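Local coordinates for protein caprin-2 (Danio rerio, PDB 4OUS) that probably takes part in canonical Wnt signalling through its C-terminal C1q domain, which assembles as a trimer and binds calcium, at residues A[6-11]-A[43-48]; A[14-19]-A[23-28]; A[36-41]-A[125-130]; A[53-58]-A[106-111]. The protein carries 1 engineered substitution. All coordinates share one frame; numbering follows the deposited sequence.

Contact 1. Residues A[6-11]-A[43-48]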
loop_
_atom_site.group_PDB
_atom_site.type_symbol
_atom_site.label_atom_id
_atom_site.label_comp_id
_atom_site.label_asym_id
_atom_site.label_seq_id
_atom_site.Cartn_x
_atom_site.Cartn_y
_atom_site.Cartn_z
ATOM N N VAL A 6 9.860 -16.954 3.209
ATOM C CA VAL A 6 8.739 -17.093 2.301
ATOM C C VAL A 6 8.285 -15.704 1.870
ATOM O O VAL A 6 7.856 -14.897 2.702
ATOM C CB VAL A 6 7.559 -17.842 2.957
ATOM C CG1 VAL A 6 6.451 -18.080 1.941
ATOM C CG2 VAL A 6 8.014 -19.158 3.576
ATOM N N ALA A 7 8.392 -15.414 0.578
ATOM C CA ALA A 7 7.981 -14.122 0.048
ATOM C C ALA A 7 7.799 -14.230 -1.444
ATOM O O ALA A 7 8.586 -14.884 -2.121
ATOM C CB ALA A 7 9.011 -13.047 0.377
ATOM N N PHE A 8 6.770 -13.579 -1.971
ATOM C CA PHE A 8 6.599 -13.505 -3.411
ATOM C C PHE A 8 6.223 -12.091 -3.803
ATOM O O PHE A 8 5.660 -11.331 -3.002
ATOM C CB PHE A 8 5.544 -14.499 -3.923
ATOM C CG PHE A 8 4.143 -14.159 -3.518
ATOM C CD1 PHE A 8 3.323 -13.407 -4.342
ATOM C CD2 PHE A 8 3.644 -14.591 -2.303
ATOM C CE1 PHE A 8 2.037 -13.083 -3.947
ATOM C CE2 PHE A 8 2.362 -14.282 -1.912
ATOM C CZ PHE A 8 1.559 -13.524 -2.735
ATOM N N SER A 9 6.518 -11.752 -5.050
ATOM C CA SER A 9 6.135 -10.463 -5.583
ATOM C C SER A 9 5.862 -10.663 -7.060
ATOM O O SER A 9 6.780 -10.962 -7.831
ATOM C CB SER A 9 7.229 -9.435 -5.326
ATOM O OG SER A 9 6.742 -8.125 -5.523
ATOM N N ALA A 10 4.590 -10.543 -7.432
ATOM C CA ALA A 10 4.118 -10.904 -8.755
ATOM C C ALA A 10 3.536 -9.703 -9.480
ATOM O O ALA A 10 3.115 -8.722 -8.851
ATOM C CB ALA A 10 3.082 -12.007 -8.657
ATOM N N ALA A 11 3.494 -9.795 -10.804
ATOM C CA ALA A 11 2.902 -8.749 -11.618
ATOM C C ALA A 11 2.219 -9.364 -12.822
ATOM O O ALA A 11 2.585 -10.457 -13.278
ATOM C CB ALA A 11 3.944 -7.743 -12.061
ATOM N N GLY A 43 -2.642 -18.056 -9.694
ATOM C CA GLY A 43 -2.591 -16.838 -8.910
ATOM C C GLY A 43 -2.645 -17.084 -7.410
ATOM O O GLY A 43 -2.834 -16.139 -6.641
ATOM N N ARG A 44 -2.469 -18.336 -6.991
ATOM C CA ARG A 44 -2.596 -18.677 -5.578
ATOM C C ARG A 44 -1.261 -18.816 -4.863
ATOM O O ARG A 44 -0.326 -19.466 -5.351
ATOM C CB ARG A 44 -3.388 -19.979 -5.406
ATOM C CG ARG A 44 -4.846 -19.874 -5.841
ATOM C CD ARG A 44 -5.561 -21.217 -5.782
ATOM N NE ARG A 44 -7.002 -21.058 -5.971
ATOM C CZ ARG A 44 -7.899 -21.158 -4.995
ATOM N NH1 ARG A 44 -7.510 -21.432 -3.758
ATOM N NH2 ARG A 44 -9.189 -20.989 -5.258
ATOM N N PHE A 45 -1.204 -18.204 -3.686
ATOM C CA PHE A 45 -0.167 -18.460 -2.698
ATOM C C PHE A 45 -0.628 -19.569 -1.765
ATOM O O PHE A 45 -1.724 -19.483 -1.217
ATOM C CB PHE A 45 0.116 -17.191 -1.898
ATOM C CG PHE A 45 1.032 -17.407 -0.729
ATOM C CD1 PHE A 45 2.395 -17.519 -0.919
ATOM C CD2 PHE A 45 0.531 -17.502 0.556
ATOM C CE1 PHE A 45 3.248 -17.714 0.153
ATOM C CE2 PHE A 45 1.379 -17.694 1.634
ATOM C CZ PHE A 45 2.737 -17.802 1.430
ATOM N N THR A 46 0.194 -20.595 -1.580
ATOM C CA THR A 46 -0.126 -21.647 -0.624
ATOM C C THR A 46 0.736 -21.487 0.616
ATOM O O THR A 46 1.958 -21.372 0.525
ATOM C CB THR A 46 0.077 -23.036 -1.238
ATOM O OG1 THR A 46 -0.784 -23.169 -2.374
ATOM C CG2 THR A 46 -0.268 -24.124 -0.235
ATOM N N CYS A 47 0.093 -21.473 1.778
ATOM C CA CYS A 47 0.812 -21.348 3.034
ATOM C C CYS A 47 1.637 -22.598 3.325
ATOM O O CYS A 47 1.076 -23.686 3.429
ATOM C CB CYS A 47 -0.173 -21.103 4.170
ATOM S SG CYS A 47 0.578 -21.057 5.786
ATOM N N PRO A 48 2.964 -22.450 3.478
ATOM C CA PRO A 48 3.811 -23.616 3.761
ATOM C C PRO A 48 3.981 -23.906 5.246
ATOM O O PRO A 48 4.491 -24.965 5.608
ATOM C CB PRO A 48 5.152 -23.214 3.159
ATOM C CG PRO A 48 5.201 -21.736 3.389
ATOM C CD PRO A 48 3.776 -21.248 3.203
#

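Contact 2. Residues A[14-19]-A[23-28]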
loop_
_atom_site.group_PDB
_atom_site.type_symbol
_atom_site.label_atom_id
_atom_site.label_comp_id
_atom_site.label_asym_id
_atom_site.label_seq_id
_atom_site.Cartn_x
_atom_site.Cartn_y
_atom_site.Cartn_z
ATOM N N ALA A 14 -0.060 -8.752 -19.027
ATOM C CA ALA A 14 -1.076 -8.722 -20.074
ATOM C C ALA A 14 -2.423 -8.442 -19.422
ATOM O O ALA A 14 -2.618 -8.742 -18.245
ATOM C CB ALA A 14 -1.109 -10.032 -20.840
ATOM N N ASN A 15 -3.354 -7.873 -20.178
ATOM C CA ASN A 15 -4.665 -7.566 -19.630
ATOM C C ASN A 15 -5.395 -8.820 -19.157
ATOM O O ASN A 15 -5.127 -9.936 -19.626
ATOM C CB ASN A 15 -5.541 -6.856 -20.666
ATOM C CG ASN A 15 -5.032 -5.470 -21.050
ATOM O OD1 ASN A 15 -4.139 -4.903 -20.420
ATOM N ND2 ASN A 15 -5.623 -4.913 -22.102
ATOM N N PHE A 16 -6.324 -8.631 -18.226
ATOM C CA PHE A 16 -7.257 -9.693 -17.844
ATOM C C PHE A 16 -8.674 -9.160 -17.950
ATOM O O PHE A 16 -9.075 -8.286 -17.176
ATOM C CB PHE A 16 -6.973 -10.207 -16.426
ATOM C CG PHE A 16 -7.767 -11.440 -16.034
ATOM C CD1 PHE A 16 -7.940 -12.499 -16.917
ATOM C CD2 PHE A 16 -8.307 -11.550 -14.761
ATOM C CE1 PHE A 16 -8.654 -13.628 -16.535
ATOM C CE2 PHE A 16 -9.017 -12.674 -14.381
ATOM C CZ PHE A 16 -9.190 -13.715 -15.268
ATOM N N ALA A 17 -9.417 -9.684 -18.919
ATOM C CA ALA A 17 -10.795 -9.276 -19.161
ATOM C C ALA A 17 -11.585 -10.516 -19.534
ATOM O O ALA A 17 -11.907 -10.724 -20.703
ATOM C CB ALA A 17 -10.865 -8.232 -20.260
ATOM N N PRO A 18 -11.882 -11.363 -18.540
ATOM C CA PRO A 18 -12.366 -12.717 -18.833
ATOM C C PRO A 18 -13.763 -12.833 -19.443
ATOM O O PRO A 18 -14.002 -13.786 -20.183
ATOM C CB PRO A 18 -12.345 -13.390 -17.455
ATOM C CG PRO A 18 -12.428 -12.267 -16.472
ATOM C CD PRO A 18 -11.642 -11.161 -17.100
ATOM N N GLY A 19 -14.674 -11.926 -19.127
ATOM C CA GLY A 19 -16.019 -12.030 -19.667
ATOM C C GLY A 19 -16.989 -12.791 -18.779
ATOM O O GLY A 19 -18.156 -12.969 -19.130
ATOM N N GLN A 23 -13.608 -14.262 -11.123
ATOM C CA GLN A 23 -12.545 -15.139 -11.596
ATOM C C GLN A 23 -11.247 -14.913 -10.841
ATOM O O GLN A 23 -10.901 -13.778 -10.525
ATOM C CB GLN A 23 -12.291 -14.907 -13.085
ATOM C CG GLN A 23 -13.492 -15.187 -13.943
ATOM C CD GLN A 23 -13.950 -16.621 -13.810
ATOM O OE1 GLN A 23 -13.171 -17.556 -14.004
ATOM N NE2 GLN A 23 -15.214 -16.806 -13.453
ATOM N N PRO A 24 -10.493 -15.984 -10.580
ATOM C CA PRO A 24 -9.165 -15.798 -9.989
ATOM C C PRO A 24 -8.227 -15.072 -10.958
ATOM O O PRO A 24 -8.334 -15.235 -12.181
ATOM C CB PRO A 24 -8.697 -17.229 -9.728
ATOM C CG PRO A 24 -9.392 -18.030 -10.777
ATOM C CD PRO A 24 -10.740 -17.389 -10.952
ATOM N N ILE A 25 -7.310 -14.286 -10.405
ATOM C CA ILE A 25 -6.380 -13.517 -11.217
ATOM C C ILE A 25 -5.009 -14.172 -11.225
ATOM O O ILE A 25 -4.329 -14.226 -10.202
ATOM C CB ILE A 25 -6.246 -12.068 -10.705
ATOM C CG1 ILE A 25 -7.608 -11.373 -10.671
ATOM C CG2 ILE A 25 -5.259 -11.286 -11.565
ATOM C CD1 ILE A 25 -7.653 -10.173 -9.740
ATOM N N ALA A 26 -4.606 -14.678 -12.381
ATOM C CA ALA A 26 -3.256 -15.197 -12.569
ATOM C C ALA A 26 -2.257 -14.049 -12.669
ATOM O O ALA A 26 -2.600 -12.963 -13.140
ATOM C CB ALA A 26 -3.198 -16.066 -13.819
ATOM N N PHE A 27 -1.029 -14.277 -12.216
ATOM C CA PHE A 27 0.040 -13.292 -12.361
ATOM C C PHE A 27 1.225 -13.975 -13.014
ATOM O O PHE A 27 1.812 -14.878 -12.426
ATOM C CB PHE A 27 0.452 -12.698 -11.010
ATOM C CG PHE A 27 -0.564 -11.757 -10.424
ATOM C CD1 PHE A 27 -1.647 -12.243 -9.715
ATOM C CD2 PHE A 27 -0.431 -10.389 -10.586
ATOM C CE1 PHE A 27 -2.581 -11.384 -9.183
ATOM C CE2 PHE A 27 -1.361 -9.523 -10.062
ATOM C CZ PHE A 27 -2.442 -10.021 -9.359
ATOM N N ASP A 28 1.581 -13.551 -14.220
ATOM C CA ASP A 28 2.558 -14.275 -15.028
ATOM C C ASP A 28 4.009 -14.021 -14.635
ATOM O O ASP A 28 4.873 -14.874 -14.876
ATOM C CB ASP A 28 2.370 -13.922 -16.507
ATOM C CG ASP A 28 2.492 -12.434 -16.762
ATOM O OD1 ASP A 28 1.514 -11.705 -16.490
ATOM O OD2 ASP A 28 3.564 -11.988 -17.226
#

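Contact 3. Residues A[36-41]-A[125-130]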
loop_
_atom_site.group_PDB
_atom_site.type_symbol
_atom_site.label_atom_id
_atom_site.label_comp_id
_atom_site.label_asym_id
_atom_site.label_seq_id
_atom_site.Cartn_x
_atom_site.Cartn_y
_atom_site.Cartn_z
ATOM N N ASP A 36 8.947 -20.908 -2.982
ATOM C CA ASP A 36 8.264 -21.531 -4.120
ATOM C C ASP A 36 6.771 -21.721 -3.911
ATOM O O ASP A 36 6.184 -22.657 -4.455
ATOM C CB ASP A 36 8.878 -22.895 -4.450
ATOM C CG ASP A 36 10.361 -22.827 -4.646
ATOM O OD1 ASP A 36 10.787 -22.447 -5.757
ATOM O OD2 ASP A 36 11.100 -23.155 -3.692
ATOM N N MET A 37 6.144 -20.841 -3.144
ATOM C CA MET A 37 4.760 -21.068 -2.757
ATOM C C MET A 37 3.726 -20.283 -3.572
ATOM O O MET A 37 2.522 -20.506 -3.404
ATOM C CB MET A 37 4.586 -20.763 -1.264
ATOM C CG MET A 37 5.459 -21.594 -0.315
ATOM S SD MET A 37 5.536 -23.357 -0.654
ATOM C CE MET A 37 3.817 -23.722 -0.588
ATOM N N PHE A 38 4.165 -19.376 -4.444
ATOM C CA PHE A 38 3.230 -18.727 -5.355
ATOM C C PHE A 38 3.165 -19.491 -6.667
ATOM O O PHE A 38 4.199 -19.866 -7.221
ATOM C CB PHE A 38 3.617 -17.276 -5.627
ATOM C CG PHE A 38 2.573 -16.517 -6.395
ATOM C CD1 PHE A 38 1.445 -16.040 -5.752
ATOM C CD2 PHE A 38 2.703 -16.298 -7.758
ATOM C CE1 PHE A 38 0.475 -15.344 -6.443
ATOM C CE2 PHE A 38 1.735 -15.590 -8.457
ATOM C CZ PHE A 38 0.621 -15.117 -7.797
ATOM N N ASP A 39 1.948 -19.718 -7.150
ATOM C CA ASP A 39 1.705 -20.382 -8.424
ATOM C C ASP A 39 1.168 -19.382 -9.444
ATOM O O ASP A 39 0.065 -18.862 -9.285
ATOM C CB ASP A 39 0.722 -21.533 -8.233
ATOM C CG ASP A 39 0.426 -22.259 -9.524
ATOM O OD1 ASP A 39 1.325 -22.968 -10.020
ATOM O OD2 ASP A 39 -0.701 -22.127 -10.043
ATOM N N THR A 40 1.942 -19.108 -10.488
ATOM C CA THR A 40 1.574 -18.060 -11.436
ATOM C C THR A 40 0.276 -18.338 -12.193
ATOM O O THR A 40 -0.511 -17.424 -12.430
ATOM C CB THR A 40 2.688 -17.827 -12.472
ATOM O OG1 THR A 40 2.986 -19.054 -13.147
ATOM C CG2 THR A 40 3.937 -17.294 -11.805
ATOM N N GLY A 41 0.057 -19.592 -12.577
ATOM C CA GLY A 41 -1.100 -19.950 -13.384
ATOM C C GLY A 41 -2.433 -19.801 -12.678
ATOM O O GLY A 41 -3.432 -19.403 -13.284
ATOM N N SER A 125 0.106 -3.721 -12.226
ATOM C CA SER A 125 -0.815 -4.566 -11.480
ATOM C C SER A 125 -0.050 -5.682 -10.799
ATOM O O SER A 125 0.523 -6.551 -11.472
ATOM C CB SER A 125 -1.890 -5.117 -12.418
ATOM O OG SER A 125 -2.680 -4.046 -12.923
ATOM N N THR A 126 -0.030 -5.637 -9.470
ATOM C CA THR A 126 0.906 -6.393 -8.653
ATOM C C THR A 126 0.227 -7.036 -7.446
ATOM O O THR A 126 -0.815 -6.575 -6.965
ATOM C CB THR A 126 2.007 -5.481 -8.125
ATOM O OG1 THR A 126 1.371 -4.449 -7.363
ATOM C CG2 THR A 126 2.828 -4.872 -9.260
ATOM N N PHE A 127 0.870 -8.072 -6.926
ATOM C CA PHE A 127 0.380 -8.832 -5.775
ATOM C C PHE A 127 1.597 -9.430 -5.094
ATOM O O PHE A 127 2.370 -10.132 -5.745
ATOM C CB PHE A 127 -0.587 -9.919 -6.264
ATOM C CG PHE A 127 -1.154 -10.841 -5.190
ATOM C CD1 PHE A 127 -1.412 -10.418 -3.896
ATOM C CD2 PHE A 127 -1.473 -12.148 -5.535
ATOM C CE1 PHE A 127 -1.970 -11.298 -2.970
ATOM C CE2 PHE A 127 -2.031 -13.020 -4.628
ATOM C CZ PHE A 127 -2.279 -12.602 -3.339
ATOM N N SER A 128 1.781 -9.151 -3.809
ATOM C CA SER A 128 2.908 -9.685 -3.057
ATOM C C SER A 128 2.489 -10.152 -1.685
ATOM O O SER A 128 1.451 -9.747 -1.154
ATOM C CB SER A 128 4.015 -8.647 -2.876
ATOM O OG SER A 128 4.373 -8.056 -4.103
ATOM N N GLY A 129 3.336 -10.975 -1.088
ATOM C CA GLY A 129 3.103 -11.446 0.256
ATOM C C GLY A 129 4.387 -11.927 0.890
ATOM O O GLY A 129 5.333 -12.310 0.190
ATOM N N PHE A 130 4.433 -11.918 2.215
ATOM C CA PHE A 130 5.588 -12.466 2.898
ATOM C C PHE A 130 5.227 -12.960 4.287
ATOM O O PHE A 130 4.267 -12.504 4.915
ATOM C CB PHE A 130 6.741 -11.449 2.968
ATOM C CG PHE A 130 6.407 -10.156 3.662
ATOM C CD1 PHE A 130 6.568 -10.025 5.032
ATOM C CD2 PHE A 130 5.999 -9.053 2.938
ATOM C CE1 PHE A 130 6.292 -8.830 5.668
ATOM C CE2 PHE A 130 5.720 -7.854 3.572
ATOM C CZ PHE A 130 5.872 -7.747 4.938
#

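Contact 4. Residues A[53-58]-A[106-111]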
loop_
_atom_site.group_PDB
_atom_site.type_symbol
_atom_site.label_atom_id
_atom_site.label_comp_id
_atom_site.label_asym_id
_atom_site.label_seq_id
_atom_site.Cartn_x
_atom_site.Cartn_y
_atom_site.Cartn_z
ATOM N N TYR A 53 1.102 -13.701 7.972
ATOM C CA TYR A 53 1.582 -13.303 6.654
ATOM C C TYR A 53 1.013 -11.944 6.268
ATOM O O TYR A 53 -0.140 -11.648 6.578
ATOM C CB TYR A 53 1.182 -14.345 5.601
ATOM C CG TYR A 53 1.881 -15.683 5.742
ATOM C CD1 TYR A 53 2.910 -16.037 4.883
ATOM C CD2 TYR A 53 1.516 -16.592 6.732
ATOM C CE1 TYR A 53 3.562 -17.253 4.998
ATOM C CE2 TYR A 53 2.169 -17.815 6.860
ATOM C CZ TYR A 53 3.193 -18.140 5.985
ATOM O OH TYR A 53 3.859 -19.341 6.082
ATOM N N VAL A 54 1.812 -11.139 5.577
ATOM C CA VAL A 54 1.405 -9.832 5.079
ATOM C C VAL A 54 1.172 -9.925 3.579
ATOM O O VAL A 54 1.993 -10.501 2.870
ATOM C CB VAL A 54 2.488 -8.777 5.368
ATOM C CG1 VAL A 54 2.093 -7.423 4.801
ATOM C CG2 VAL A 54 2.765 -8.689 6.858
ATOM N N PHE A 55 0.061 -9.356 3.108
ATOM C CA PHE A 55 -0.253 -9.280 1.679
ATOM C C PHE A 55 -0.526 -7.848 1.274
ATOM O O PHE A 55 -1.111 -7.090 2.042
ATOM C CB PHE A 55 -1.465 -10.147 1.342
ATOM C CG PHE A 55 -1.237 -11.587 1.626
ATOM C CD1 PHE A 55 -1.597 -12.131 2.850
ATOM C CD2 PHE A 55 -0.585 -12.388 0.704
ATOM C CE1 PHE A 55 -1.337 -13.454 3.141
ATOM C CE2 PHE A 55 -0.324 -13.707 0.987
ATOM C CZ PHE A 55 -0.697 -14.246 2.209
ATOM N N ILE A 56 -0.117 -7.486 0.061
ATOM C CA ILE A 56 -0.365 -6.165 -0.503
ATOM C C ILE A 56 -0.703 -6.351 -1.983
ATOM O O ILE A 56 -0.110 -7.209 -2.654
ATOM C CB ILE A 56 0.868 -5.225 -0.365
ATOM C CG1 ILE A 56 1.463 -5.252 1.045
ATOM C CG2 ILE A 56 0.515 -3.803 -0.792
ATOM C CD1 ILE A 56 2.737 -4.435 1.187
ATOM N N PHE A 57 -1.633 -5.564 -2.520
ATOM C CA PHE A 57 -1.897 -5.613 -3.950
ATOM C C PHE A 57 -2.276 -4.241 -4.475
ATOM O O PHE A 57 -2.837 -3.416 -3.750
ATOM C CB PHE A 57 -2.986 -6.647 -4.289
ATOM C CG PHE A 57 -4.348 -6.337 -3.731
ATOM C CD1 PHE A 57 -5.253 -5.581 -4.462
ATOM C CD2 PHE A 57 -4.745 -6.835 -2.503
ATOM C CE1 PHE A 57 -6.522 -5.308 -3.967
ATOM C CE2 PHE A 57 -6.017 -6.562 -2.011
ATOM C CZ PHE A 57 -6.899 -5.805 -2.746
ATOM N N HIS A 58 -1.964 -4.023 -5.751
ATOM C CA HIS A 58 -2.274 -2.802 -6.481
ATOM C C HIS A 58 -2.707 -3.221 -7.872
ATOM O O HIS A 58 -1.886 -3.778 -8.606
ATOM C CB HIS A 58 -1.053 -1.882 -6.583
ATOM C CG HIS A 58 -0.665 -1.231 -5.295
ATOM N ND1 HIS A 58 0.151 -1.826 -4.357
ATOM C CD2 HIS A 58 -0.988 -0.014 -4.804
ATOM C CE1 HIS A 58 0.308 -0.998 -3.339
ATOM N NE2 HIS A 58 -0.367 0.109 -3.587
ATOM N N ASP A 106 -3.521 -23.387 3.634
ATOM C CA ASP A 106 -4.402 -22.292 3.237
ATOM C C ASP A 106 -3.911 -21.654 1.945
ATOM O O ASP A 106 -2.703 -21.584 1.691
ATOM C CB ASP A 106 -4.477 -21.208 4.314
ATOM C CG ASP A 106 -5.357 -21.585 5.483
ATOM O OD1 ASP A 106 -6.091 -22.592 5.397
ATOM O OD2 ASP A 106 -5.318 -20.845 6.489
ATOM N N GLN A 107 -4.846 -21.169 1.140
ATOM C CA GLN A 107 -4.480 -20.482 -0.088
ATOM C C GLN A 107 -4.994 -19.053 -0.105
ATOM O O GLN A 107 -6.129 -18.783 0.296
ATOM C CB GLN A 107 -4.990 -21.265 -1.290
ATOM C CG GLN A 107 -4.251 -22.588 -1.453
ATOM C CD GLN A 107 -4.651 -23.340 -2.696
ATOM O OE1 GLN A 107 -5.829 -23.404 -3.040
ATOM N NE2 GLN A 107 -3.672 -23.919 -3.380
ATOM N N VAL A 108 -4.142 -18.137 -0.546
ATOM C CA VAL A 108 -4.492 -16.731 -0.606
ATOM C C VAL A 108 -4.339 -16.288 -2.059
ATOM O O VAL A 108 -3.354 -16.637 -2.721
ATOM C CB VAL A 108 -3.612 -15.892 0.344
ATOM C CG1 VAL A 108 -3.919 -14.412 0.204
ATOM C CG2 VAL A 108 -3.813 -16.347 1.788
ATOM N N TRP A 109 -5.326 -15.557 -2.563
ATOM C CA TRP A 109 -5.394 -15.242 -3.981
ATOM C C TRP A 109 -6.274 -14.021 -4.186
ATOM O O TRP A 109 -7.013 -13.627 -3.281
ATOM C CB TRP A 109 -5.925 -16.444 -4.780
ATOM C CG TRP A 109 -7.222 -17.042 -4.280
ATOM C CD1 TRP A 109 -7.393 -17.815 -3.161
ATOM C CD2 TRP A 109 -8.511 -16.939 -4.900
ATOM N NE1 TRP A 109 -8.708 -18.192 -3.048
ATOM C CE2 TRP A 109 -9.415 -17.667 -4.101
ATOM C CE3 TRP A 109 -8.986 -16.301 -6.051
ATOM C CZ2 TRP A 109 -10.770 -17.772 -4.414
ATOM C CZ3 TRP A 109 -10.330 -16.414 -6.366
ATOM C CH2 TRP A 109 -11.208 -17.142 -5.548
ATOM N N LEU A 110 -6.168 -13.406 -5.359
ATOM C CA LEU A 110 -7.009 -12.271 -5.703
ATOM C C LEU A 110 -8.095 -12.686 -6.676
ATOM O O LEU A 110 -7.843 -13.395 -7.658
ATOM C CB LEU A 110 -6.193 -11.138 -6.315
ATOM C CG LEU A 110 -5.103 -10.523 -5.440
ATOM C CD1 LEU A 110 -4.395 -9.417 -6.201
ATOM C CD2 LEU A 110 -5.653 -9.993 -4.137
ATOM N N ARG A 111 -9.306 -12.227 -6.392
ATOM C CA ARG A 111 -10.463 -12.455 -7.233
ATOM C C ARG A 111 -10.858 -11.168 -7.949
ATOM O O ARG A 111 -11.012 -10.115 -7.317
ATOM C CB ARG A 111 -11.642 -12.966 -6.402
ATOM C CG ARG A 111 -12.853 -13.335 -7.237
ATOM C CD ARG A 111 -13.921 -14.003 -6.407
ATOM N NE ARG A 111 -14.587 -13.057 -5.526
ATOM C CZ ARG A 111 -15.658 -13.363 -4.801
ATOM N NH1 ARG A 111 -16.164 -14.589 -4.854
ATOM N NH2 ARG A 111 -16.226 -12.448 -4.029
#

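Contact 1. Residues A[6-11]-A[43-48]
Phe8 and Val6 meet Phe45 and Pro48 in a buried, wholly apolar contact between the two sheets of the C1q jelly-roll sandwich: strand 7-12 belongs to one sheet, strand 44-46 to the other, and the two segments run nearly antiparallel across the core. Phe45 is the hub, touched by both Phe8 and Val6. The Phe8 and Phe45 rings lie 25° from parallel, with centroids 5.2 Å from each other, offset so far that little of one ring covers the other; contact is made where Phe8 CE2 comes to 3.4 Å from Phe45 CD1. With chi1 at 69°, the Phe8 ring lies between its own backbone N and carbonyl carbon and reaches Phe45 by CD2 and CE2. Val6, just before the strand begins, extends the contact with both methyls. CG2 goes to the ring of Pro48, 3.8 Å from its CG, Val6 and Pro48 lying alongside in opposite senses. The other face of strand 7-12 looks to a second subunit, where Ala7 packs on Leu132 of that chain. The remaining methyl, Val6 CG1, approaches the edge of the Phe45 ring in its plane, 3.7 Å from Phe45 CE1.

Contact 2. Residues A[14-19]-A[23-28]
Phe16 reaches from the loop 14-19 across to 23-28, a pair of nearly antiparallel chain stretches separated by three residues at the surface of the domain. From CB the side chain heads toward the other segment, CG standing opposite the backbone N (chi1 -172°) and bringing the ring to the carbonyl of Pro24. On one side CD2 touches the aliphatic CG1 of Ile25, 4.2 Å away. Further out, CE2 lies 3.4 Å from the carbonyl O of Pro24, and at the tip CZ rests 4.0 Å from CB of Gln23. Pro18 of the same loop lays its CD over the centre of one ring face, 3.8 Å above the plane, and its CG meets Gln23 CG at 4.0 Å. The Gln23 chain bends at chi2, and its amide NE2 turns off to bond Leu21 O. With an alanine in place of Phe16, Ile25 CG1 and Gln23 CB would probably lose their aromatic partner and Pro18 the ring beneath it, and a gap would open between the loop and 23-25. Backbone bonds tie both segments to their surroundings: Phe16 to Ile117, Ile25 to Leu110 on strand 107-114. Between the segments themselves the link is van der Waals contact alone, which implies that the fit rests on the Phe16 ring and the Pro18-Gln23 aliphatic contact, with no polar pair across it.

Contact 3. Residues A[36-41]-A[125-130]
Phe38 and Phe127 meet inside the C1q jelly roll, one from the short, weakly bonded strand 38-39 and the other from strand 125-134 of the facing sheet. The aromatic interaction is the whole of the contact. The rings are steeply inclined, with their planes at 76° and their centroids 6.0 Å apart. Both side chains leave the backbone with CG trans to N (chi1 -172° for Phe38 and 178° for Phe127), extending into the space between the sheets until Phe38 CE1 meets Phe127. Phe8 joins them into an aromatic cluster, since it stacks on Phe38 and is paired edge-to-face with Phe127; Phe55 and Phe57 also pack against Phe127.

Hydrogen bonding lies around this apolar centre. Asn33 OD1 accepts from the backbone N of Phe38, while Phe127 pairs through its backbone with Ala10 on strand 7-12. On the outer side of strand 125-134, Thr126 and Ser128 bond to Asn96 and His97 of a second subunit, and Phe130 packs on Phe130 of a third, so the strand that supplies Phe127 to the core also lines the trimer interface. Across the core the meeting narrows to a single carbon of Phe38: its CE1 sits 3.9 Å from both CD2 and CE2 of Phe127.

Contact 4. Residues A[53-58]-A[106-111]
Phe55 and Val108 point at each other head-on, and a methyl sits over the face of the ring. Val108 CG1 stands 3.7 Å from the centroid of the Phe55 ring and only 10° off the ring normal, a well-centred CH-pi contact. The second methyl, CG2, lies 3.8 Å from Phe55 CZ, so the two methyls share the one ring, CG1 over its centre and CG2 nearer CZ. With CG1 anti to the backbone N (chi1 176°), that methyl is the one directed at the ring.

The next pair along is looser in aim. Leu110 crosses Phe57 obliquely, with CD2 over one face of the Phe57 ring but offset toward the rim, 4.0 Å from the centroid and 25° off the normal. Its other methyl reaches back to the root of the phenylalanine, CD1 lying 3.6 Å from Phe57 CB. These four residues are part of the interior of the C1q beta sandwich, strand 51-60 lying in one sheet and strand 107-114 in the other. A serine at Phe55 would probably leave both Val108 methyls without the ring they rest on and open a gap between the sheets. Phe57 also packs on Ile70, and Leu72 touches both Val108 and Leu110 from strand 68-74. On the outward side of strand 51-60, His58 ND1 is hydrogen-bonded to ND1 of His97 in a second subunit, and Ile56 packs on Ile56 of a third.

In the fold
Contacts 1, 3 and 4 are core contacts that bridge the two sheets of the sandwich, whereas contact 2 lies at the surface, tying a loop to the chain that follows it. Contacts 1 and 3 nearly coincide, their centres about 3 Å apart, and use strands that are neighbours in each sheet (7-12 with 125-134, 44-46 with 38-39); contact 4, about 8 Å from each, continues the same hydrophobic interior. The chemistry shifts along the way: ring against ring in contact 3, rings with valine and proline in contact 1, methyl over ring in contact 4, and a ring beside a carbonyl and aliphatic chains in contact 2. The three core contacts adjoin a second subunit; contact 2 touches no other chain of the trimer.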